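Local coordinates for serine-pyruvate aminotransferase (agxt) (Sulfolobus solfataricus, PDB 3ZRQ), which probably catalyses pyridoxal-phosphate-dependent transamination between L-serine and pyruvate and between alanine and glyoxylate, at residues A[71-76]-A[207-212]; A[132-137]-A[161-166]; A[165-170]-A[181-186]. One frame throughout, in Å; residues are numbered along the deposited sequence. Where two conformers were deposited one is given.

Interaction 1. Residues A[71-76]-A[207-212]; sequences TSLLKP and LSILDS
Ile209 meets Leu73 where helix 204-212 packs against the short 3-10 turn between helix 63-69 and strand 79-83. This is a peripheral corner of the large domain of a fold-type I, class-V aminotransferase, away from the cofactor. The contact buries 195 Å² and is apolar where side chains meet; no hydrogen bond joins the two segments. Ile209 directs its CB at the turn. Its CG2 branch, anti to the backbone N, does the touching and comes within 3.8 Å of Leu73 CD2, the two side chains crossing at about a right angle. On the same residue, Ile209 CD1 passes 4.2 Å from Leu73 O. Ile209 and Leu73 also both rest on Leu159 of strand 157-163, which joins the contact to the central sheet. One residue on, Leu210 CD2 lies 3.7 Å from Leu73 CD2, so that one methyl of Leu73 touches methyls of two successive helix residues. The same Leu210 CD2 reaches Ser72 CB at 3.8 Å. The polar atoms of Ser72 are satisfied elsewhere: OG bonds to Ser69 O and Leu223 N, and O accepts from Arg224. Helix 223-234 flanks Leu210 through Arg224 and Leu227. At the end of the segment, Ser212 OG turns back on Ser208 O at 2.9 Å, the donor lying 37° above the carbonyl plane.

Interaction 2. Residues A[132-137]-A[161-166]; sequences ALTHVE and VVDGVS. With PMP (4'-deoxy-4'-aminopyridoxal-5'-phosphate), chain C.
Ala132 and Leu133 pair in parallel register with Val161 and Val162, the strand axes 26° apart. Leu133 grips the neighbouring strand twice: its N donates to Val161 O at 2.8 Å, close to straight, and its O accepts from Asp163 N. Thr134 lies alongside Asp163, both side chains pointing the same way on one face of the sheet, and water 1 joins Thr134 OG1 to Asp163 OD2. In the seven-stranded sheet of the fold-type I large domain, these strand ends deliver Asp163 to the cofactor: its OD2 lies 2.7 Å from PMP N1, the aspartate-pyridine nitrogen pairing of this fold. Asp163 OD1 accepts from Val165 N at 2.9 Å in an Asx turn, so both carboxylate oxygens have partners that limit its rotation. His135 N continues the ladder to Asp163 O at 2.8 Å. With CG anti to the backbone N (chi1 -162°), the His135 imidazole heads away while CB stays 3.8 Å from Val162 CG1. Beyond the last ladder bond, Val136 CB sits 3.5 Å from Ser166 O. Water 2 accepts from Val136 N and Ser166 N and donates to Asp163 O, 2.9 Å away.

Interaction 3. Residues A[165-170]-A[181-186]; sequences VSSVGA and DVYLTA. With PMP (4'-deoxy-4'-aminopyridoxal-5'-phosphate), chain C.
Val165, Thr185 and Val168 carry this buried contact, in which the loop leaving strand 157-163 folds back beside strand 182-186. No hydrogen bond crosses between the segments, although the backbones come close, Val165 CA and Thr185 CA lying 3.9 Å apart. Val165 touches both the strand and PMP. Its CG1, anti to the backbone N (chi1 169°), lies over one face of the pyridine ring, nearer its C3-C4 side, 3.6 Å from PMP C3, while CG2 turns to Leu184 CD1 at 3.8 Å. Ala186 adds its CB near the same CG1, and its backbone N is buried here with no partner in the model. Putting an alanine at Val165 would remove both methyls and would probably leave this face of the cofactor ring less firmly backed and a gap beside Leu184 CD1. The segments belong to a crossover between two neighbouring parallel strands of the fold-type I sheet, made here by a loop with no helix in it; the strand ends and the loop together form the floor of the cofactor site, where Ser166 and the nearby Gln188 bind PMP. Thr185 OG1 donates to Gly164 O. Val168 CB lies 3.7 Å from Thr185 CB and just as close to Thr185 OG1. Thr185 CG2 meets Val168 CG1 at 3.9 Å. The other branch, Val168 CG2, reaches Tyr183 CE1 at 4.0 Å, approaching the ring at a slant, the two side chains running alongside with opposite headings. Val47 and Met48 of helix 31-48 pack against Val168, and Ser167 OG stands at the edge of the ring, 4.4 Å from Tyr183 CE1.

In the fold
Following the chain, segment 71-76 comes first and waits until 207-212 for its partner, so interaction 1 closes a long loop in which the other two are nested. Interaction 2 closes a shorter excursion through helix 146-153, pairing strand 128-134 with 157-163. Interaction 3 begins where interaction 2 ends, sharing Val165 and Ser166, and closes the helix-free connection to strand 182-186, the next strand in the sheet. Both of these touch PMP. Interaction 1 lies about 20 Å from each, centre to centre, yet touches interaction 3, where Leu73 CD1 packs 3.5 Å from Val182 CG2, tying the turn after helix 63-69 to strand 182-186 of the central sheet.

Interaction 1. Residues A[71-76]-A[207-212]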
loop_
_atom_site.group_PDB
_atom_site.type_symbol
_atom_site.label_atom_id
_atom_site.label_comp_id
_atom_site.label_asym_id
_atom_site.label_seq_id
_atom_site.Cartn_x
_atom_site.Cartn_y
_atom_site.Cartn_z
ATOM N N THR A 71 21.444 -17.942 -25.993
ATOM C CA THR A 71 22.556 -17.672 -26.931
ATOM C C THR A 71 23.932 -17.547 -26.227
ATOM O O THR A 71 24.988 -17.710 -26.873
ATOM C CB THR A 71 22.329 -16.431 -27.806
ATOM O OG1 THR A 71 22.197 -15.250 -26.978
ATOM C CG2 THR A 71 21.120 -16.629 -28.725
ATOM N N SER A 72 23.905 -17.295 -24.919
ATOM C CA SER A 72 25.128 -17.267 -24.098
ATOM C C SER A 72 25.864 -18.617 -24.140
ATOM O O SER A 72 27.048 -18.703 -23.753
ATOM C CB SER A 72 24.795 -16.898 -22.639
ATOM O OG SER A 72 24.148 -15.623 -22.563
ATOM N N LEU A 73 25.168 -19.670 -24.576
ATOM C CA LEU A 73 25.740 -21.032 -24.562
ATOM C C LEU A 73 26.151 -21.525 -25.945
ATOM O O LEU A 73 26.550 -22.700 -26.101
ATOM C CB LEU A 73 24.739 -22.024 -23.957
ATOM C CG LEU A 73 24.333 -21.735 -22.509
ATOM C CD1 LEU A 73 23.272 -22.744 -22.050
ATOM C CD2 LEU A 73 25.542 -21.717 -21.570
ATOM N N LEU A 74 26.022 -20.644 -26.931
ATOM C CA LEU A 74 26.177 -20.980 -28.348
ATOM C C LEU A 74 27.371 -20.321 -29.046
ATOM O O LEU A 74 27.825 -19.231 -28.655
ATOM C CB LEU A 74 24.889 -20.645 -29.126
ATOM C CG LEU A 74 23.608 -21.378 -28.622
ATOM C CD1 LEU A 74 22.334 -20.881 -29.293
ATOM C CD2 LEU A 74 23.727 -22.898 -28.734
ATOM N N LYS A 75 27.834 -20.983 -30.110
ATOM C CA LYS A 75 28.889 -20.480 -31.008
ATOM C C LYS A 75 28.433 -20.432 -32.471
ATOM O O LYS A 75 27.445 -21.102 -32.829
ATOM C CB LYS A 75 30.140 -21.347 -30.848
ATOM C CG LYS A 75 30.761 -21.157 -29.485
ATOM C CD LYS A 75 32.006 -21.957 -29.295
ATOM C CE LYS A 75 32.850 -21.315 -28.213
ATOM N NZ LYS A 75 33.775 -22.319 -27.636
ATOM N N PRO A 76 29.139 -19.656 -33.331
ATOM C CA PRO A 76 28.641 -19.551 -34.710
ATOM C C PRO A 76 28.603 -20.964 -35.339
ATOM O O PRO A 76 29.466 -21.799 -35.026
ATOM C CB PRO A 76 29.662 -18.638 -35.404
ATOM C CG PRO A 76 30.313 -17.880 -34.277
ATOM C CD PRO A 76 30.364 -18.853 -33.130
ATOM N N LEU A 207 26.907 -24.119 -16.904
ATOM C CA LEU A 207 27.733 -23.190 -16.131
ATOM C C LEU A 207 29.206 -23.229 -16.580
ATOM O O LEU A 207 29.878 -22.186 -16.625
ATOM C CB LEU A 207 27.593 -23.500 -14.641
ATOM C CG LEU A 207 28.102 -22.492 -13.604
ATOM C CD1 LEU A 207 27.484 -21.107 -13.796
ATOM C CD2 LEU A 207 27.835 -23.036 -12.202
ATOM N N SER A 208 29.690 -24.428 -16.911
ATOM C CA SER A 208 31.063 -24.602 -17.382
ATOM C C SER A 208 31.299 -23.863 -18.703
ATOM O O SER A 208 32.356 -23.251 -18.907
ATOM C CB SER A 208 31.386 -26.086 -17.522
ATOM O OG SER A 208 32.738 -26.284 -17.888
ATOM N N ILE A 209 30.311 -23.908 -19.595
ATOM C CA ILE A 209 30.371 -23.135 -20.830
ATOM C C ILE A 209 30.520 -21.631 -20.534
ATOM O O ILE A 209 31.356 -20.950 -21.149
ATOM C CB ILE A 209 29.129 -23.391 -21.725
ATOM C CG1 ILE A 209 29.132 -24.831 -22.241
ATOM C CG2 ILE A 209 29.062 -22.371 -22.883
ATOM C CD1 ILE A 209 27.941 -25.213 -23.091
ATOM N N LEU A 210 29.705 -21.104 -19.619
ATOM C CA LEU A 210 29.772 -19.668 -19.300
ATOM C C LEU A 210 31.148 -19.288 -18.749
ATOM O O LEU A 210 31.703 -18.263 -19.124
ATOM C CB LEU A 210 28.698 -19.275 -18.271
ATOM C CG LEU A 210 27.211 -19.422 -18.649
ATOM C CD1 LEU A 210 26.360 -18.887 -17.460
ATOM C CD2 LEU A 210 26.919 -18.667 -19.963
ATOM N N ASP A 211 31.676 -20.113 -17.847
ATOM C CA ASP A 211 32.947 -19.820 -17.186
ATOM C C ASP A 211 34.180 -19.954 -18.096
ATOM O O ASP A 211 35.182 -19.279 -17.869
ATOM C CB ASP A 211 33.093 -20.665 -15.911
ATOM C CG ASP A 211 32.141 -20.216 -14.787
ATOM O OD1 ASP A 211 31.868 -19.009 -14.664
ATOM O OD2 ASP A 211 31.660 -21.067 -14.019
ATOM N N SER A 212 34.094 -20.772 -19.146
ATOM C CA SER A 212 35.282 -21.112 -19.933
ATOM C C SER A 212 35.263 -20.815 -21.437
ATOM O O SER A 212 36.301 -20.938 -22.088
ATOM C CB SER A 212 35.660 -22.577 -19.703
ATOM O OG SER A 212 34.783 -23.446 -20.396
#

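Interaction 2. Residues A[132-137]-A[161-166]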
loop_
_atom_site.group_PDB
_atom_site.type_symbol
_atom_site.label_atom_id
_atom_site.label_comp_id
_atom_site.label_asym_id
_atom_site.label_seq_id
_atom_site.Cartn_x
_atom_site.Cartn_y
_atom_site.Cartn_z
ATOM N N ALA A 132 15.638 -27.504 -27.921
ATOM C CA ALA A 132 14.726 -26.613 -27.213
ATOM C C ALA A 132 13.333 -27.236 -27.183
ATOM O O ALA A 132 12.753 -27.580 -28.241
ATOM C CB ALA A 132 14.678 -25.228 -27.892
ATOM N N LEU A 133 12.802 -27.335 -25.963
ATOM C CA LEU A 133 11.447 -27.838 -25.702
ATOM C C LEU A 133 10.554 -26.754 -25.057
ATOM O O LEU A 133 11.077 -25.819 -24.418
ATOM C CB LEU A 133 11.570 -29.017 -24.741
ATOM C CG LEU A 133 12.501 -30.156 -25.149
ATOM C CD1 LEU A 133 12.454 -31.231 -24.067
ATOM C CD2 LEU A 133 12.031 -30.679 -26.509
ATOM N N THR A 134 9.233 -26.856 -25.254
ATOM C CA THR A 134 8.261 -26.015 -24.529
ATOM C C THR A 134 7.457 -26.902 -23.568
ATOM O O THR A 134 6.767 -27.821 -24.017
ATOM C CB THR A 134 7.286 -25.328 -25.487
ATOM O OG1 THR A 134 7.990 -24.734 -26.582
ATOM C CG2 THR A 134 6.481 -24.248 -24.762
ATOM N N HIS A 135 7.507 -26.630 -22.263
ATOM C CA HIS A 135 6.806 -27.499 -21.302
ATOM C C HIS A 135 5.289 -27.350 -21.506
ATOM O O HIS A 135 4.592 -28.327 -21.749
ATOM C CB HIS A 135 7.235 -27.220 -19.853
ATOM C CG HIS A 135 6.904 -28.312 -18.887
ATOM N ND1 HIS A 135 7.385 -28.318 -17.592
ATOM C CD2 HIS A 135 6.171 -29.451 -19.022
ATOM C CE1 HIS A 135 6.956 -29.405 -16.964
ATOM N NE2 HIS A 135 6.222 -30.113 -17.813
ATOM N N VAL A 136 4.782 -26.123 -21.457
ATOM C CA VAL A 136 3.393 -25.876 -21.766
ATOM C C VAL A 136 3.354 -24.807 -22.842
ATOM O O VAL A 136 3.912 -23.714 -22.664
ATOM C CB VAL A 136 2.580 -25.418 -20.501
ATOM C CG1 VAL A 136 1.226 -24.800 -20.903
ATOM C CG2 VAL A 136 2.387 -26.552 -19.528
ATOM N N GLU A 137 2.743 -25.155 -23.976
ATOM C CA GLU A 137 2.540 -24.245 -25.085
ATOM C C GLU A 137 1.270 -23.422 -24.858
ATOM O O GLU A 137 0.143 -23.900 -25.033
ATOM C CB GLU A 137 2.465 -25.034 -26.411
ATOM C CG GLU A 137 2.032 -24.212 -27.637
ATOM C CD GLU A 137 2.973 -23.012 -27.864
ATOM O OE1 GLU A 137 4.205 -23.242 -27.927
ATOM O OE2 GLU A 137 2.465 -21.871 -27.940
ATOM N N VAL A 161 17.314 -27.386 -23.359
ATOM C CA VAL A 161 16.651 -26.265 -22.705
ATOM C C VAL A 161 15.129 -26.428 -22.761
ATOM O O VAL A 161 14.556 -26.877 -23.787
ATOM C CB VAL A 161 17.105 -24.879 -23.264
ATOM C CG1 VAL A 161 18.638 -24.805 -23.394
ATOM C CG2 VAL A 161 16.433 -24.545 -24.580
ATOM N N VAL A 162 14.473 -26.084 -21.641
ATOM C CA VAL A 162 13.016 -26.153 -21.573
ATOM C C VAL A 162 12.442 -24.794 -21.198
ATOM O O VAL A 162 12.841 -24.196 -20.180
ATOM C CB VAL A 162 12.530 -27.210 -20.547
ATOM C CG1 VAL A 162 10.985 -27.263 -20.498
ATOM C CG2 VAL A 162 13.129 -28.588 -20.871
ATOM N N ASP A 163 11.554 -24.300 -22.050
ATOM C CA ASP A 163 10.762 -23.130 -21.746
ATOM C C ASP A 163 9.612 -23.590 -20.818
ATOM O O ASP A 163 8.635 -24.217 -21.278
ATOM C CB ASP A 163 10.281 -22.494 -23.052
ATOM C CG ASP A 163 9.167 -21.490 -22.852
ATOM O OD1 ASP A 163 8.766 -21.206 -21.692
ATOM O OD2 ASP A 163 8.662 -20.989 -23.880
ATOM N N GLY A 164 9.801 -23.325 -19.516
ATOM C CA GLY A 164 8.779 -23.517 -18.475
ATOM C C GLY A 164 8.030 -22.253 -18.043
ATOM O O GLY A 164 7.534 -22.179 -16.911
ATOM N N VAL A 165 7.914 -21.273 -18.942
ATOM C CA VAL A 165 7.182 -20.024 -18.657
ATOM C C VAL A 165 5.737 -20.250 -18.142
ATOM O O VAL A 165 5.321 -19.593 -17.165
ATOM C CB VAL A 165 7.212 -19.035 -19.860
ATOM C CG1 VAL A 165 6.247 -17.897 -19.650
ATOM C CG2 VAL A 165 8.672 -18.485 -20.085
ATOM N N SER A 166 4.974 -21.145 -18.786
ATOM C CA SER A 166 3.622 -21.489 -18.315
ATOM C C SER A 166 3.547 -22.849 -17.587
ATOM O O SER A 166 2.484 -23.509 -17.557
ATOM C CB SER A 166 2.626 -21.474 -19.477
ATOM O OG SER A 166 2.400 -20.176 -19.956
HETATM N N1 PMP C . 7.021 -18.914 -23.520
HETATM C C2 PMP C . 5.702 -19.139 -23.271
HETATM C C2A PMP C . 5.251 -20.571 -23.179
HETATM C C3 PMP C . 4.839 -18.083 -22.963
HETATM O O3 PMP C . 3.571 -18.357 -22.568
HETATM C C4 PMP C . 5.333 -16.775 -23.095
HETATM C C4A PMP C . 4.417 -15.582 -23.109
HETATM N N4A PMP C . 3.582 -15.578 -21.980
HETATM C C5 PMP C . 6.692 -16.569 -23.383
HETATM C C6 PMP C . 7.527 -17.653 -23.605
HETATM C C5A PMP C . 7.329 -15.186 -23.442
HETATM O O4P PMP C . 7.297 -14.640 -22.127
HETATM P P PMP C . 7.320 -13.039 -21.937
HETATM O O1P PMP C . 6.061 -12.440 -22.527
HETATM O O2P PMP C . 8.548 -12.484 -22.637
HETATM O O3P PMP C . 7.400 -12.839 -20.447
HETATM O O HOH W 1 8.906 -22.227 -26.293
HETATM O O HOH W 2 5.907 -23.374 -20.699
#

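Interaction 3. Residues A[165-170]-A[181-186]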
loop_
_atom_site.group_PDB
_atom_site.type_symbol
_atom_site.label_atom_id
_atom_site.label_comp_id
_atom_site.label_asym_id
_atom_site.label_seq_id
_atom_site.Cartn_x
_atom_site.Cartn_y
_atom_site.Cartn_z
ATOM N N VAL A 165 7.914 -21.273 -18.942
ATOM C CA VAL A 165 7.182 -20.024 -18.657
ATOM C C VAL A 165 5.737 -20.250 -18.142
ATOM O O VAL A 165 5.321 -19.593 -17.165
ATOM C CB VAL A 165 7.212 -19.035 -19.860
ATOM C CG1 VAL A 165 6.247 -17.897 -19.650
ATOM C CG2 VAL A 165 8.672 -18.485 -20.085
ATOM N N SER A 166 4.974 -21.145 -18.786
ATOM C CA SER A 166 3.622 -21.489 -18.315
ATOM C C SER A 166 3.547 -22.849 -17.587
ATOM O O SER A 166 2.484 -23.509 -17.557
ATOM C CB SER A 166 2.626 -21.474 -19.477
ATOM O OG SER A 166 2.400 -20.176 -19.956
ATOM N N SER A 167 4.657 -23.286 -17.010
ATOM C CA SER A 167 4.634 -24.554 -16.271
ATOM C C SER A 167 5.227 -24.508 -14.856
ATOM O O SER A 167 4.680 -25.137 -13.939
ATOM C CB SER A 167 5.288 -25.687 -17.078
ATOM O OG SER A 167 6.706 -25.601 -16.979
ATOM N N VAL A 168 6.334 -23.783 -14.689
ATOM C CA VAL A 168 7.027 -23.720 -13.412
ATOM C C VAL A 168 6.129 -23.067 -12.348
ATOM O O VAL A 168 5.597 -21.987 -12.557
ATOM C CB VAL A 168 8.421 -23.036 -13.524
ATOM C CG1 VAL A 168 9.111 -22.939 -12.156
ATOM C CG2 VAL A 168 9.311 -23.843 -14.521
ATOM N N GLY A 169 5.940 -23.798 -11.247
ATOM C CA GLY A 169 5.094 -23.393 -10.129
ATOM C C GLY A 169 3.717 -24.026 -10.149
ATOM O O GLY A 169 2.900 -23.785 -9.238
ATOM N N ALA A 170 3.457 -24.843 -11.171
ATOM C CA ALA A 170 2.139 -25.456 -11.383
ATOM C C ALA A 170 2.198 -26.931 -11.810
ATOM O O ALA A 170 1.303 -27.707 -11.465
ATOM C CB ALA A 170 1.371 -24.679 -12.395
ATOM N N ASP A 181 19.646 -28.770 -18.968
ATOM C CA ASP A 181 20.753 -27.822 -18.865
ATOM C C ASP A 181 20.329 -26.384 -18.608
ATOM O O ASP A 181 21.023 -25.665 -17.895
ATOM C CB ASP A 181 21.677 -27.941 -20.082
ATOM C CG ASP A 181 22.277 -29.329 -20.175
ATOM O OD1 ASP A 181 23.107 -29.658 -19.288
ATOM O OD2 ASP A 181 21.855 -30.089 -21.066
ATOM N N VAL A 182 19.221 -25.978 -19.213
ATOM C CA VAL A 182 18.571 -24.690 -18.899
ATOM C C VAL A 182 17.077 -24.924 -18.743
ATOM O O VAL A 182 16.403 -25.337 -19.691
ATOM C CB VAL A 182 18.816 -23.609 -19.993
ATOM C CG1 VAL A 182 18.138 -22.299 -19.630
ATOM C CG2 VAL A 182 20.309 -23.368 -20.203
ATOM N N TYR A 183 16.550 -24.656 -17.550
ATOM C CA TYR A 183 15.091 -24.637 -17.352
ATOM C C TYR A 183 14.765 -23.182 -17.051
ATOM O O TYR A 183 15.386 -22.573 -16.163
ATOM C CB TYR A 183 14.664 -25.545 -16.177
ATOM C CG TYR A 183 13.426 -26.378 -16.461
ATOM C CD1 TYR A 183 12.182 -25.775 -16.699
ATOM C CD2 TYR A 183 13.507 -27.759 -16.523
ATOM C CE1 TYR A 183 11.054 -26.538 -16.974
ATOM C CE2 TYR A 183 12.385 -28.546 -16.801
ATOM C CZ TYR A 183 11.160 -27.930 -17.026
ATOM O OH TYR A 183 10.053 -28.696 -17.316
ATOM N N LEU A 184 13.841 -22.596 -17.804
ATOM C CA LEU A 184 13.552 -21.177 -17.601
ATOM C C LEU A 184 12.055 -20.909 -17.372
ATOM O O LEU A 184 11.191 -21.743 -17.697
ATOM C CB LEU A 184 14.100 -20.329 -18.772
ATOM C CG LEU A 184 13.514 -20.588 -20.171
ATOM C CD1 LEU A 184 12.293 -19.683 -20.424
ATOM C CD2 LEU A 184 14.608 -20.309 -21.232
ATOM N N THR A 185 11.762 -19.739 -16.813
ATOM C CA THR A 185 10.385 -19.304 -16.597
ATOM C C THR A 185 10.351 -17.771 -16.514
ATOM O O THR A 185 11.378 -17.089 -16.786
ATOM C CB THR A 185 9.697 -20.059 -15.368
ATOM O OG1 THR A 185 8.281 -19.785 -15.307
ATOM C CG2 THR A 185 10.332 -19.704 -14.032
ATOM N N ALA A 186 9.175 -17.228 -16.199
ATOM C CA ALA A 186 9.015 -15.801 -16.006
ATOM C C ALA A 186 8.383 -15.589 -14.635
ATOM O O ALA A 186 7.915 -16.560 -13.991
ATOM C CB ALA A 186 8.143 -15.194 -17.111
HETATM N N1 PMP C . 7.021 -18.914 -23.520
HETATM C C2 PMP C . 5.702 -19.139 -23.271
HETATM C C2A PMP C . 5.251 -20.571 -23.179
HETATM C C3 PMP C . 4.839 -18.083 -22.963
HETATM O O3 PMP C . 3.571 -18.357 -22.568
HETATM C C4 PMP C . 5.333 -16.775 -23.095
HETATM C C4A PMP C . 4.417 -15.582 -23.109
HETATM N N4A PMP C . 3.582 -15.578 -21.980
HETATM C C5 PMP C . 6.692 -16.569 -23.383
HETATM C C6 PMP C . 7.527 -17.653 -23.605
HETATM C C5A PMP C . 7.329 -15.186 -23.442
HETATM O O4P PMP C . 7.297 -14.640 -22.127
HETATM P P PMP C . 7.320 -13.039 -21.937
HETATM O O1P PMP C . 6.061 -12.440 -22.527
HETATM O O2P PMP C . 8.548 -12.484 -22.637
HETATM O O3P PMP C . 7.400 -12.839 -20.447
#